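Local atomic coordinates of VC0179-like protein (Escherichia coli, PDB entry 4XJ6), a protein that probably joins GTP and ATP into cyclic GMP-AMP, as a magnesium-dependent bacterial homologue of cyclic GMP-AMP synthase. Residues 35-38 with 39-43; 22-25 with 26-30; 161-164 with 165-169; 85-88 with 89-93; 48-51 with 52-56. One frame throughout, in Å; residues are numbered along the deposited sequence.

Contact 1: 35-38 with 39-43; sequences QIVR and ERTRD
One turn of the long helix 24-57 joins Val37 to Thr41 and Gln35 to Glu39 in a local, i to i+4 contact, on a stretch that runs past strand 106-110 and helix 149-166. Thr41 turns its hydroxyl back on the helix: with OG1 beside its own backbone N (chi1 -59°), OG1 donates to Val37 O at 2.9 Å. The same carbonyl takes the helical bond from Thr41 N at 3.0 Å, and the two donors reach it from opposite faces of its plane. Thr41 OG1 is also hydrogen-bonded to Ser159 OG, which ties the turn to helix 149-166. On another side of the helix the chains of Gln35 and Glu39 cross, with Glu39 OE2 lying 3.2 Å from Gln35 CG and the amide and carboxylate planes 23° apart. Arg42 bends at chi3 (-84°) to fold its guanidinium back, so that Arg38 CB sits over one face, 3.9 Å from Arg42 NH2, and Glu39 CG lies at the edge in plane. The Arg38 guanidinium itself leaves the turn for a salt bridge with Asp132. The OG1 bonds, to Val37 O and with Ser159 OG, hold the rotation of the Thr41 side chain, whereas Thr41 N makes the ordinary helical bond.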
# COMPACT_ATOMS: atom_id res chain seq x y z
N GLN A 35 10.59 5.26 -10.41
CA GLN A 35 10.83 6.26 -11.44
C GLN A 35 10.56 5.70 -12.83
O GLN A 35 10.04 6.41 -13.70
CB GLN A 35 12.26 6.78 -11.36
CG GLN A 35 12.50 8.06 -12.13
CD GLN A 35 13.94 8.51 -12.07
OE1 GLN A 35 14.86 7.71 -12.20
NE2 GLN A 35 14.15 9.81 -11.87
N ILE A 36 10.91 4.44 -13.04
CA ILE A 36 10.63 3.75 -14.30
C ILE A 36 9.14 3.74 -14.61
O ILE A 36 8.73 3.99 -15.75
CB ILE A 36 11.15 2.30 -14.27
CG1 ILE A 36 12.68 2.27 -14.19
CG2 ILE A 36 10.67 1.53 -15.49
CD1 ILE A 36 13.26 0.88 -13.95
N VAL A 37 8.33 3.47 -13.60
CA VAL A 37 6.88 3.41 -13.76
C VAL A 37 6.29 4.80 -13.97
O VAL A 37 5.38 4.98 -14.78
CB VAL A 37 6.22 2.75 -12.54
CG1 VAL A 37 4.70 2.79 -12.65
CG2 VAL A 37 6.71 1.32 -12.39
N ARG A 38 6.84 5.78 -13.25
CA ARG A 38 6.38 7.16 -13.37
C ARG A 38 6.64 7.71 -14.77
O ARG A 38 5.75 8.31 -15.38
CB ARG A 38 7.06 8.05 -12.33
CG ARG A 38 6.64 7.76 -10.89
CD ARG A 38 7.19 8.81 -9.93
NE ARG A 38 6.70 8.60 -8.56
CZ ARG A 38 6.89 9.45 -7.56
NH1 ARG A 38 7.57 10.58 -7.76
NH2 ARG A 38 6.41 9.18 -6.36
N GLU A 39 7.85 7.50 -15.26
CA GLU A 39 8.25 8.00 -16.58
C GLU A 39 7.43 7.37 -17.70
O GLU A 39 7.08 8.04 -18.67
CB GLU A 39 9.74 7.75 -16.80
CG GLU A 39 10.65 8.61 -15.93
CD GLU A 39 12.06 8.06 -15.85
OE1 GLU A 39 12.30 6.95 -16.36
OE2 GLU A 39 12.93 8.74 -15.26
N ARG A 40 7.13 6.09 -17.55
CA ARG A 40 6.33 5.38 -18.54
C ARG A 40 4.89 5.89 -18.55
O ARG A 40 4.29 6.06 -19.61
CB ARG A 40 6.36 3.87 -18.26
CG ARG A 40 5.50 3.05 -19.20
CD ARG A 40 5.88 3.30 -20.65
NE ARG A 40 7.27 2.97 -20.92
CZ ARG A 40 7.69 1.80 -21.38
NH1 ARG A 40 6.81 0.83 -21.63
NH2 ARG A 40 8.98 1.59 -21.60
N THR A 41 4.33 6.12 -17.36
CA THR A 41 2.98 6.65 -17.25
C THR A 41 2.90 8.07 -17.79
O THR A 41 1.91 8.46 -18.40
CB THR A 41 2.50 6.63 -15.79
OG1 THR A 41 2.54 5.28 -15.30
CG2 THR A 41 1.07 7.16 -15.69
N ARG A 42 3.96 8.84 -17.57
CA ARG A 42 4.07 10.17 -18.15
C ARG A 42 4.02 10.09 -19.67
O ARG A 42 3.29 10.84 -20.32
CB ARG A 42 5.35 10.87 -17.70
CG ARG A 42 5.22 11.67 -16.42
CD ARG A 42 6.43 12.56 -16.19
NE ARG A 42 7.54 11.85 -15.56
CZ ARG A 42 7.82 11.91 -14.26
NH1 ARG A 42 7.07 12.66 -13.46
NH2 ARG A 42 8.84 11.24 -13.76
N ASP A 43 4.82 9.19 -20.22
CA ASP A 43 4.85 8.95 -21.66
C ASP A 43 3.47 8.58 -22.20
O ASP A 43 3.01 9.17 -23.18
CB ASP A 43 5.85 7.84 -21.99
CG ASP A 43 7.29 8.28 -21.84
OD1 ASP A 43 7.54 9.50 -21.85
OD2 ASP A 43 8.17 7.41 -21.73

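Contact 2: 22-25 with 26-30; sequences LSKT and ESDKL
A capping box opens helix 24-57, with Ser23 at the N-cap and Glu26 three residues on. Glu26 reaches back along an extended chain to place OE1 at 2.7 Å from Ser23 N, an almost straight bond (N-H...O 175°), and Ser23 OG donates to the same Glu26 OE1 at 3.1 Å. Both donors meet this oxygen on its anti side, from opposite faces of the carboxylate plane. In return Ser23 OG, set between its backbone N and carbonyl carbon (chi1 64°), accepts a weak bond of 3.4 Å from Glu26 N. Arg120 adds a salt bridge to Glu26 OE1, a charge that would be expected to favour the ionised carboxylate.

Beside the box, a water donates to Leu22 O at 2.7 Å and also bonds to Ser27 OG, bridging the residue before the cap to the first turn. Leu22 CD2 packs against Leu30 CD1 at 3.6 Å, the two side chains crossing at about a right angle, while Leu22 CB and CG lean on Glu26 CB. Both leucines also touch Met128 of strand 128-138, which carries the magnesium ligands Asp129 and Asp131. Lys24 lays its aliphatic chain by Asp28, with CE 3.1 Å from Asp28 OD2. The leucine packing belongs to this particular helix start, whereas the reciprocal Ser/Glu capping box is typical of helix N-termini.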
# COMPACT_ATOMS: atom_id res chain seq x y z
N LEU A 22 14.87 -1.15 5.46
CA LEU A 22 15.70 -1.10 4.27
C LEU A 22 16.89 -0.17 4.46
O LEU A 22 16.80 0.82 5.18
CB LEU A 22 14.88 -0.65 3.05
CG LEU A 22 13.99 -1.64 2.31
CD1 LEU A 22 12.89 -2.22 3.20
CD2 LEU A 22 13.37 -0.96 1.10
N SER A 23 18.01 -0.49 3.81
CA SER A 23 19.15 0.41 3.80
C SER A 23 18.92 1.49 2.75
O SER A 23 17.97 1.42 1.98
CB SER A 23 20.44 -0.35 3.52
OG SER A 23 20.43 -0.91 2.22
N LYS A 24 19.79 2.49 2.72
CA LYS A 24 19.67 3.57 1.74
C LYS A 24 19.81 3.02 0.33
O LYS A 24 19.14 3.48 -0.59
CB LYS A 24 20.70 4.66 1.99
CG LYS A 24 20.57 5.86 1.05
CD LYS A 24 21.90 6.21 0.40
CE LYS A 24 21.76 7.36 -0.58
NZ LYS A 24 21.17 8.58 0.05
N THR A 25 20.69 2.04 0.17
CA THR A 25 20.90 1.39 -1.12
C THR A 25 19.62 0.74 -1.63
O THR A 25 19.24 0.92 -2.79
CB THR A 25 22.01 0.31 -1.04
OG1 THR A 25 23.26 0.93 -0.73
CG2 THR A 25 22.13 -0.43 -2.36
N GLU A 26 18.97 -0.01 -0.76
CA GLU A 26 17.72 -0.69 -1.10
C GLU A 26 16.61 0.30 -1.41
O GLU A 26 15.83 0.10 -2.34
CB GLU A 26 17.30 -1.61 0.05
CG GLU A 26 18.22 -2.80 0.26
CD GLU A 26 17.94 -3.53 1.55
OE1 GLU A 26 18.20 -2.95 2.63
OE2 GLU A 26 17.47 -4.68 1.49
N SER A 27 16.53 1.36 -0.61
CA SER A 27 15.53 2.40 -0.82
C SER A 27 15.73 3.08 -2.17
O SER A 27 14.77 3.30 -2.91
CB SER A 27 15.58 3.43 0.30
OG SER A 27 15.18 2.87 1.53
N ASP A 28 16.98 3.39 -2.49
CA ASP A 28 17.32 4.01 -3.77
C ASP A 28 16.93 3.11 -4.93
O ASP A 28 16.58 3.59 -6.01
CB ASP A 28 18.81 4.33 -3.85
CG ASP A 28 19.22 5.42 -2.90
OD1 ASP A 28 18.33 6.01 -2.25
OD2 ASP A 28 20.44 5.70 -2.81
N LYS A 29 17.00 1.80 -4.71
CA LYS A 29 16.60 0.84 -5.73
C LYS A 29 15.10 0.93 -5.98
O LYS A 29 14.65 0.92 -7.13
CB LYS A 29 17.00 -0.58 -5.33
CG LYS A 29 16.48 -1.64 -6.27
CD LYS A 29 17.48 -2.79 -6.44
CE LYS A 29 17.52 -3.71 -5.23
NZ LYS A 29 18.46 -3.25 -4.17
N LEU A 30 14.33 1.02 -4.90
CA LEU A 30 12.88 1.13 -5.00
C LEU A 30 12.47 2.44 -5.67
O LEU A 30 11.51 2.48 -6.44
CB LEU A 30 12.22 1.04 -3.63
CG LEU A 30 12.33 -0.31 -2.91
CD1 LEU A 30 11.31 -0.38 -1.80
CD2 LEU A 30 12.15 -1.46 -3.89
O HOH W 1 15.61 3.13 4.60

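Contact 3: 161-164 with 165-169; sequences KSLE and AENDG
Leu163 O accepts from the side chain of Asn167 at the C-terminal end of helix 149-166. Asn167 ND2 donates to it at 2.8 Å with an N-H...O angle of 161°; the donor lies in the carbonyl plane, on a lone pair, and the oxygen in turn lies within 8° of the Asn167 amide plane. Asn167 CG stands beside its own backbone N (chi1 -58°), which turns the amide back over the last turn, alongside Leu163, with Leu163 CD2 4.2 Å from Asn167 ND2. Asn167 N adds weak bonds to Leu163 O and to Glu164 O.

The preceding carbonyls are served in the regular helical way, Lys161 O by Ala165 N at 3.0 Å and Ser162 O by Glu166 N at 3.1 Å. Asn167 is the first residue to leave helical angles, and its side chain thus takes up an acceptor at the point where the main chain turns off. The helix ends here and the chain passes through Gly169 into strand 170-174 of the nucleotidyltransferase sheet, Gly169 forming backbone hydrogen bonds with Tyr184. The side-chain polar ends find partners further off: Glu164 OE2 accepts from Phe172 N, and Ser162 OG is hydrogen-bonded to Ser159 O. Arg40, on helix 24-57, hydrogen-bonds Ser162 OG and forms a salt bridge with Glu166 OE1.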
# COMPACT_ATOMS: atom_id res chain seq x y z
N LYS A 161 1.19 -2.58 -18.47
CA LYS A 161 1.19 -3.68 -19.44
C LYS A 161 2.31 -3.50 -20.47
O LYS A 161 2.82 -4.48 -21.02
CB LYS A 161 -0.16 -3.78 -20.14
CG LYS A 161 -1.24 -4.42 -19.30
CD LYS A 161 -2.59 -4.41 -20.01
CE LYS A 161 -3.22 -5.79 -20.00
NZ LYS A 161 -4.67 -5.74 -19.68
N SER A 162 2.69 -2.25 -20.72
CA SER A 162 3.81 -1.98 -21.62
C SER A 162 5.12 -2.37 -20.95
O SER A 162 6.05 -2.83 -21.61
CB SER A 162 3.83 -0.50 -22.02
OG SER A 162 4.23 0.32 -20.94
N LEU A 163 5.18 -2.17 -19.64
CA LEU A 163 6.34 -2.57 -18.85
C LEU A 163 6.41 -4.09 -18.76
O LEU A 163 7.50 -4.68 -18.82
CB LEU A 163 6.28 -1.96 -17.45
CG LEU A 163 6.46 -0.44 -17.38
CD1 LEU A 163 6.33 0.05 -15.95
CD2 LEU A 163 7.81 -0.04 -17.96
N GLU A 164 5.25 -4.72 -18.61
CA GLU A 164 5.15 -6.17 -18.58
C GLU A 164 5.65 -6.80 -19.88
O GLU A 164 6.46 -7.72 -19.87
CB GLU A 164 3.70 -6.59 -18.34
CG GLU A 164 3.44 -8.08 -18.54
CD GLU A 164 1.99 -8.45 -18.32
OE1 GLU A 164 1.13 -8.07 -19.15
OE2 GLU A 164 1.70 -9.13 -17.32
N ALA A 165 5.17 -6.27 -21.00
CA ALA A 165 5.48 -6.81 -22.31
C ALA A 165 6.95 -6.63 -22.69
O ALA A 165 7.54 -7.47 -23.36
CB ALA A 165 4.60 -6.18 -23.37
N GLU A 166 7.54 -5.52 -22.25
CA GLU A 166 8.90 -5.18 -22.63
C GLU A 166 9.96 -5.72 -21.67
O GLU A 166 11.15 -5.69 -21.97
CB GLU A 166 9.04 -3.66 -22.75
CG GLU A 166 8.33 -3.06 -23.95
CD GLU A 166 8.41 -1.55 -23.99
OE1 GLU A 166 8.94 -0.97 -23.03
OE2 GLU A 166 7.95 -0.95 -24.98
N ASN A 167 9.53 -6.22 -20.51
CA ASN A 167 10.47 -6.70 -19.51
C ASN A 167 10.10 -8.08 -18.97
O ASN A 167 8.95 -8.34 -18.64
CB ASN A 167 10.57 -5.70 -18.35
CG ASN A 167 11.00 -4.32 -18.81
OD1 ASN A 167 12.19 -4.05 -18.99
ND2 ASN A 167 10.03 -3.43 -18.99
N ASP A 168 11.10 -8.95 -18.88
CA ASP A 168 10.92 -10.26 -18.26
C ASP A 168 10.95 -10.12 -16.75
O ASP A 168 11.77 -9.39 -16.20
CB ASP A 168 12.01 -11.24 -18.72
CG ASP A 168 12.00 -11.47 -20.22
OD1 ASP A 168 11.29 -12.39 -20.68
OD2 ASP A 168 12.70 -10.73 -20.95
N GLY A 169 10.05 -10.83 -16.07
CA GLY A 169 9.96 -10.75 -14.62
C GLY A 169 8.98 -9.68 -14.17
O GLY A 169 8.62 -9.59 -13.00

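Contact 4: 85-88 with 89-93; sequences LARL and IFEME
Leu85 and Ile89 meet one turn apart near the end of helix 79-90, Leu85 CG lying 4.0 Å from Ile89 CD1. Ile89 CG1 stands beside its own backbone N (chi1 -68°), which swings it back to 3.3 Å from Leu85 O and lays the terminal methyl against the leucine. Under them Ile89 N donates to Leu85 O at 3.0 Å, and Phe90 N to Ala86 O at the same length. The last bond of the run is Glu91 N to Arg87 O, 2.8 Å. Glu91 CG sits between its backbone N and carbonyl carbon (chi1 69°) and curls over that carbonyl, bringing Glu91 OE2 to 3.6 Å from Arg87 CB. The Arg87 guanidinium is engaged elsewhere, in a salt bridge with Glu80 two turns back. Further out, Leu85 packs on Leu154 and Leu155 of helix 149-166, Ile89 on Ala52 and Val55 of helix 24-57, and Ala86 on helix 62-69. Arg97 of helix 94-102 donates to Ile89 O, serving a carbonyl in the final turn. The chemistry thus divides by face: leucine and isoleucine bury an apolar side among the helices, whereas the Arg87 and Glu91 side carries the charges and, at Arg87 O, closes the backbone bonding.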
# COMPACT_ATOMS: atom_id res chain seq x y z
N LEU A 85 -10.40 2.59 -25.54
CA LEU A 85 -9.63 3.81 -25.30
C LEU A 85 -9.73 4.75 -26.49
O LEU A 85 -9.75 5.97 -26.34
CB LEU A 85 -8.17 3.48 -25.00
CG LEU A 85 -7.30 4.68 -24.61
CD1 LEU A 85 -7.89 5.40 -23.41
CD2 LEU A 85 -5.87 4.23 -24.34
N ALA A 86 -9.79 4.17 -27.69
CA ALA A 86 -9.96 4.94 -28.91
C ALA A 86 -11.28 5.70 -28.87
O ALA A 86 -11.33 6.88 -29.18
CB ALA A 86 -9.90 4.03 -30.13
N ARG A 87 -12.34 5.00 -28.48
CA ARG A 87 -13.66 5.60 -28.37
C ARG A 87 -13.68 6.71 -27.32
O ARG A 87 -14.16 7.81 -27.59
CB ARG A 87 -14.71 4.54 -28.02
CG ARG A 87 -15.00 3.58 -29.15
CD ARG A 87 -16.24 2.75 -28.86
NE ARG A 87 -16.06 1.88 -27.70
CZ ARG A 87 -15.59 0.64 -27.76
NH1 ARG A 87 -15.23 0.13 -28.93
NH2 ARG A 87 -15.46 -0.08 -26.65
N LEU A 88 -13.16 6.41 -26.13
CA LEU A 88 -13.14 7.36 -25.03
C LEU A 88 -12.43 8.66 -25.38
O LEU A 88 -12.92 9.75 -25.08
CB LEU A 88 -12.47 6.73 -23.80
CG LEU A 88 -13.24 5.58 -23.15
CD1 LEU A 88 -12.37 4.89 -22.11
CD2 LEU A 88 -14.52 6.10 -22.52
N ILE A 89 -11.26 8.55 -26.02
CA ILE A 89 -10.50 9.72 -26.44
C ILE A 89 -11.24 10.44 -27.56
O ILE A 89 -11.23 11.67 -27.65
CB ILE A 89 -9.08 9.33 -26.90
CG1 ILE A 89 -8.26 8.84 -25.71
CG2 ILE A 89 -8.37 10.50 -27.58
CD1 ILE A 89 -6.86 8.40 -26.09
N PHE A 90 -11.91 9.67 -28.41
CA PHE A 90 -12.68 10.21 -29.52
C PHE A 90 -13.86 11.06 -29.03
O PHE A 90 -14.11 12.14 -29.57
CB PHE A 90 -13.17 9.07 -30.41
CG PHE A 90 -14.04 9.52 -31.55
CD1 PHE A 90 -13.49 9.92 -32.76
CD2 PHE A 90 -15.42 9.52 -31.42
CE1 PHE A 90 -14.30 10.32 -33.81
CE2 PHE A 90 -16.23 9.92 -32.46
CZ PHE A 90 -15.67 10.32 -33.66
N GLU A 91 -14.56 10.57 -28.01
CA GLU A 91 -15.83 11.17 -27.63
C GLU A 91 -15.84 11.86 -26.26
O GLU A 91 -16.90 12.05 -25.67
CB GLU A 91 -16.93 10.11 -27.67
CG GLU A 91 -16.83 9.04 -26.60
CD GLU A 91 -17.70 7.84 -26.88
OE1 GLU A 91 -18.81 7.75 -26.30
OE2 GLU A 91 -17.28 6.97 -27.67
N MET A 92 -14.66 12.24 -25.76
CA MET A 92 -14.61 12.97 -24.50
C MET A 92 -15.02 14.43 -24.72
O MET A 92 -14.60 15.06 -25.69
CB MET A 92 -13.21 12.88 -23.87
CG MET A 92 -12.09 13.44 -24.72
SD MET A 92 -10.46 13.05 -24.05
CE MET A 92 -10.63 13.67 -22.38
N GLU A 93 -15.85 14.95 -23.83
CA GLU A 93 -16.39 16.30 -23.96
C GLU A 93 -15.30 17.37 -24.00
O GLU A 93 -14.18 17.15 -23.53
CB GLU A 93 -17.36 16.60 -22.81
CG GLU A 93 -18.67 15.84 -22.89
CD GLU A 93 -19.61 16.17 -21.74
OE1 GLU A 93 -19.19 16.03 -20.57
OE2 GLU A 93 -20.76 16.57 -22.00

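Contact 5: 48-51 with 52-56; sequences ARQV and AIDVR
Gln50 sends CG away from its backbone N and then bends at chi2 (62°), which folds its amide end forward over the next turn toward Asp54. Asp54 CG stands beside its own backbone N (chi1 -61°), leaning back to 3.1 Å from Gln50 O. The two flat ends thereby come together obliquely, their planes 26° apart. Below them runs the helical bond from Asp54 N to Gln50 O, 3.0 Å long. Val51 and Val55 make the apolar counterpart: Val55 CG2 lies 3.2 Å from Val51 O and 4.5 Å from Val51 CG1, a loose contact. Ile53 CG1 comes to 3.1 Å from Arg49 O, while Ile53 N donates to that oxygen at 2.8 Å. Ala52 N donates to Ala48 O at 2.8 Å. The segment is the C-terminal part of helix 24-57 and sits in a helical cluster. Val51 and Val55 face Val65 of helix 62-69, and helix 79-90 lies against the face that carries Ala52 and Val55. Ile53 packs on Ile101 of helix 94-102. Arg56 forms salt bridges with Asp94 and Asp98, also of helix 94-102.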
# COMPACT_ATOMS: atom_id res chain seq x y z
N ALA A 48 -1.29 9.88 -25.22
CA ALA A 48 -2.74 9.96 -25.25
C ALA A 48 -3.20 11.40 -25.45
O ALA A 48 -4.15 11.66 -26.19
CB ALA A 48 -3.33 9.38 -23.98
N ARG A 49 -2.52 12.33 -24.78
CA ARG A 49 -2.85 13.75 -24.88
C ARG A 49 -2.67 14.26 -26.30
O ARG A 49 -3.49 15.02 -26.80
CB ARG A 49 -1.99 14.57 -23.92
CG ARG A 49 -2.47 14.56 -22.48
CD ARG A 49 -1.67 15.52 -21.62
NE ARG A 49 -0.27 15.14 -21.53
CZ ARG A 49 0.70 15.97 -21.17
NH1 ARG A 49 0.41 17.23 -20.87
NH2 ARG A 49 1.95 15.54 -21.11
N GLN A 50 -1.59 13.83 -26.94
CA GLN A 50 -1.29 14.22 -28.32
C GLN A 50 -2.41 13.80 -29.27
O GLN A 50 -2.83 14.58 -30.12
CB GLN A 50 0.03 13.61 -28.78
CG GLN A 50 0.45 14.02 -30.18
CD GLN A 50 0.68 15.52 -30.31
OE1 GLN A 50 -0.14 16.24 -30.87
NE2 GLN A 50 1.80 15.99 -29.78
N VAL A 51 -2.88 12.57 -29.11
CA VAL A 51 -3.98 12.06 -29.92
C VAL A 51 -5.26 12.80 -29.57
O VAL A 51 -6.06 13.12 -30.45
CB VAL A 51 -4.16 10.54 -29.73
CG1 VAL A 51 -5.36 10.04 -30.53
CG2 VAL A 51 -2.89 9.79 -30.15
N ALA A 52 -5.44 13.09 -28.29
CA ALA A 52 -6.58 13.87 -27.82
C ALA A 52 -6.59 15.25 -28.46
O ALA A 52 -7.65 15.80 -28.77
CB ALA A 52 -6.56 13.99 -26.30
N ILE A 53 -5.40 15.82 -28.65
CA ILE A 53 -5.27 17.09 -29.35
C ILE A 53 -5.68 16.93 -30.81
O ILE A 53 -6.53 17.67 -31.30
CB ILE A 53 -3.82 17.63 -29.29
CG1 ILE A 53 -3.44 17.97 -27.85
CG2 ILE A 53 -3.67 18.85 -30.18
CD1 ILE A 53 -1.98 18.38 -27.68
N ASP A 54 -5.08 15.96 -31.48
CA ASP A 54 -5.29 15.73 -32.90
C ASP A 54 -6.75 15.44 -33.25
O ASP A 54 -7.19 15.73 -34.37
CB ASP A 54 -4.41 14.57 -33.39
CG ASP A 54 -2.93 14.85 -33.21
OD1 ASP A 54 -2.56 16.04 -33.08
OD2 ASP A 54 -2.14 13.89 -33.21
N VAL A 55 -7.49 14.86 -32.31
CA VAL A 55 -8.90 14.53 -32.52
C VAL A 55 -9.71 15.76 -32.92
O VAL A 55 -10.33 15.78 -33.98
CB VAL A 55 -9.53 13.91 -31.25
CG1 VAL A 55 -11.06 13.99 -31.31
CG2 VAL A 55 -9.09 12.47 -31.08
N ARG A 56 -9.69 16.79 -32.08
CA ARG A 56 -10.45 18.00 -32.35
C ARG A 56 -9.70 18.91 -33.31
O ARG A 56 -10.30 19.71 -34.02
CB ARG A 56 -10.78 18.75 -31.05
CG ARG A 56 -9.56 19.28 -30.31
CD ARG A 56 -9.86 20.62 -29.66
NE ARG A 56 -11.03 20.54 -28.80
CZ ARG A 56 -10.98 20.59 -27.47
NH1 ARG A 56 -9.82 20.72 -26.85
NH2 ARG A 56 -12.10 20.50 -26.76

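Along the chain the contacts come in the order 2, 1, 5, 4, 3. Contacts 2, 1 and 5 follow one another on helix 24-57, with contact 1 centred about 19 Å from each of the others and contacts 2 and 5 about 39 Å apart. This single helix therefore runs from the neighbourhood of the nucleotide and magnesium ions to a remote helical cluster. There contact 4, on helix 79-90, packs against contact 5, their centres about 10 Å apart. Contact 3 ends helix 149-166 and touches contact 1 through Arg40, Val37 and Leu163, with centres about 13 Å apart. Helix 24-57 thus links strand 128-138, which bears two of the metal ligands, with the distant helices.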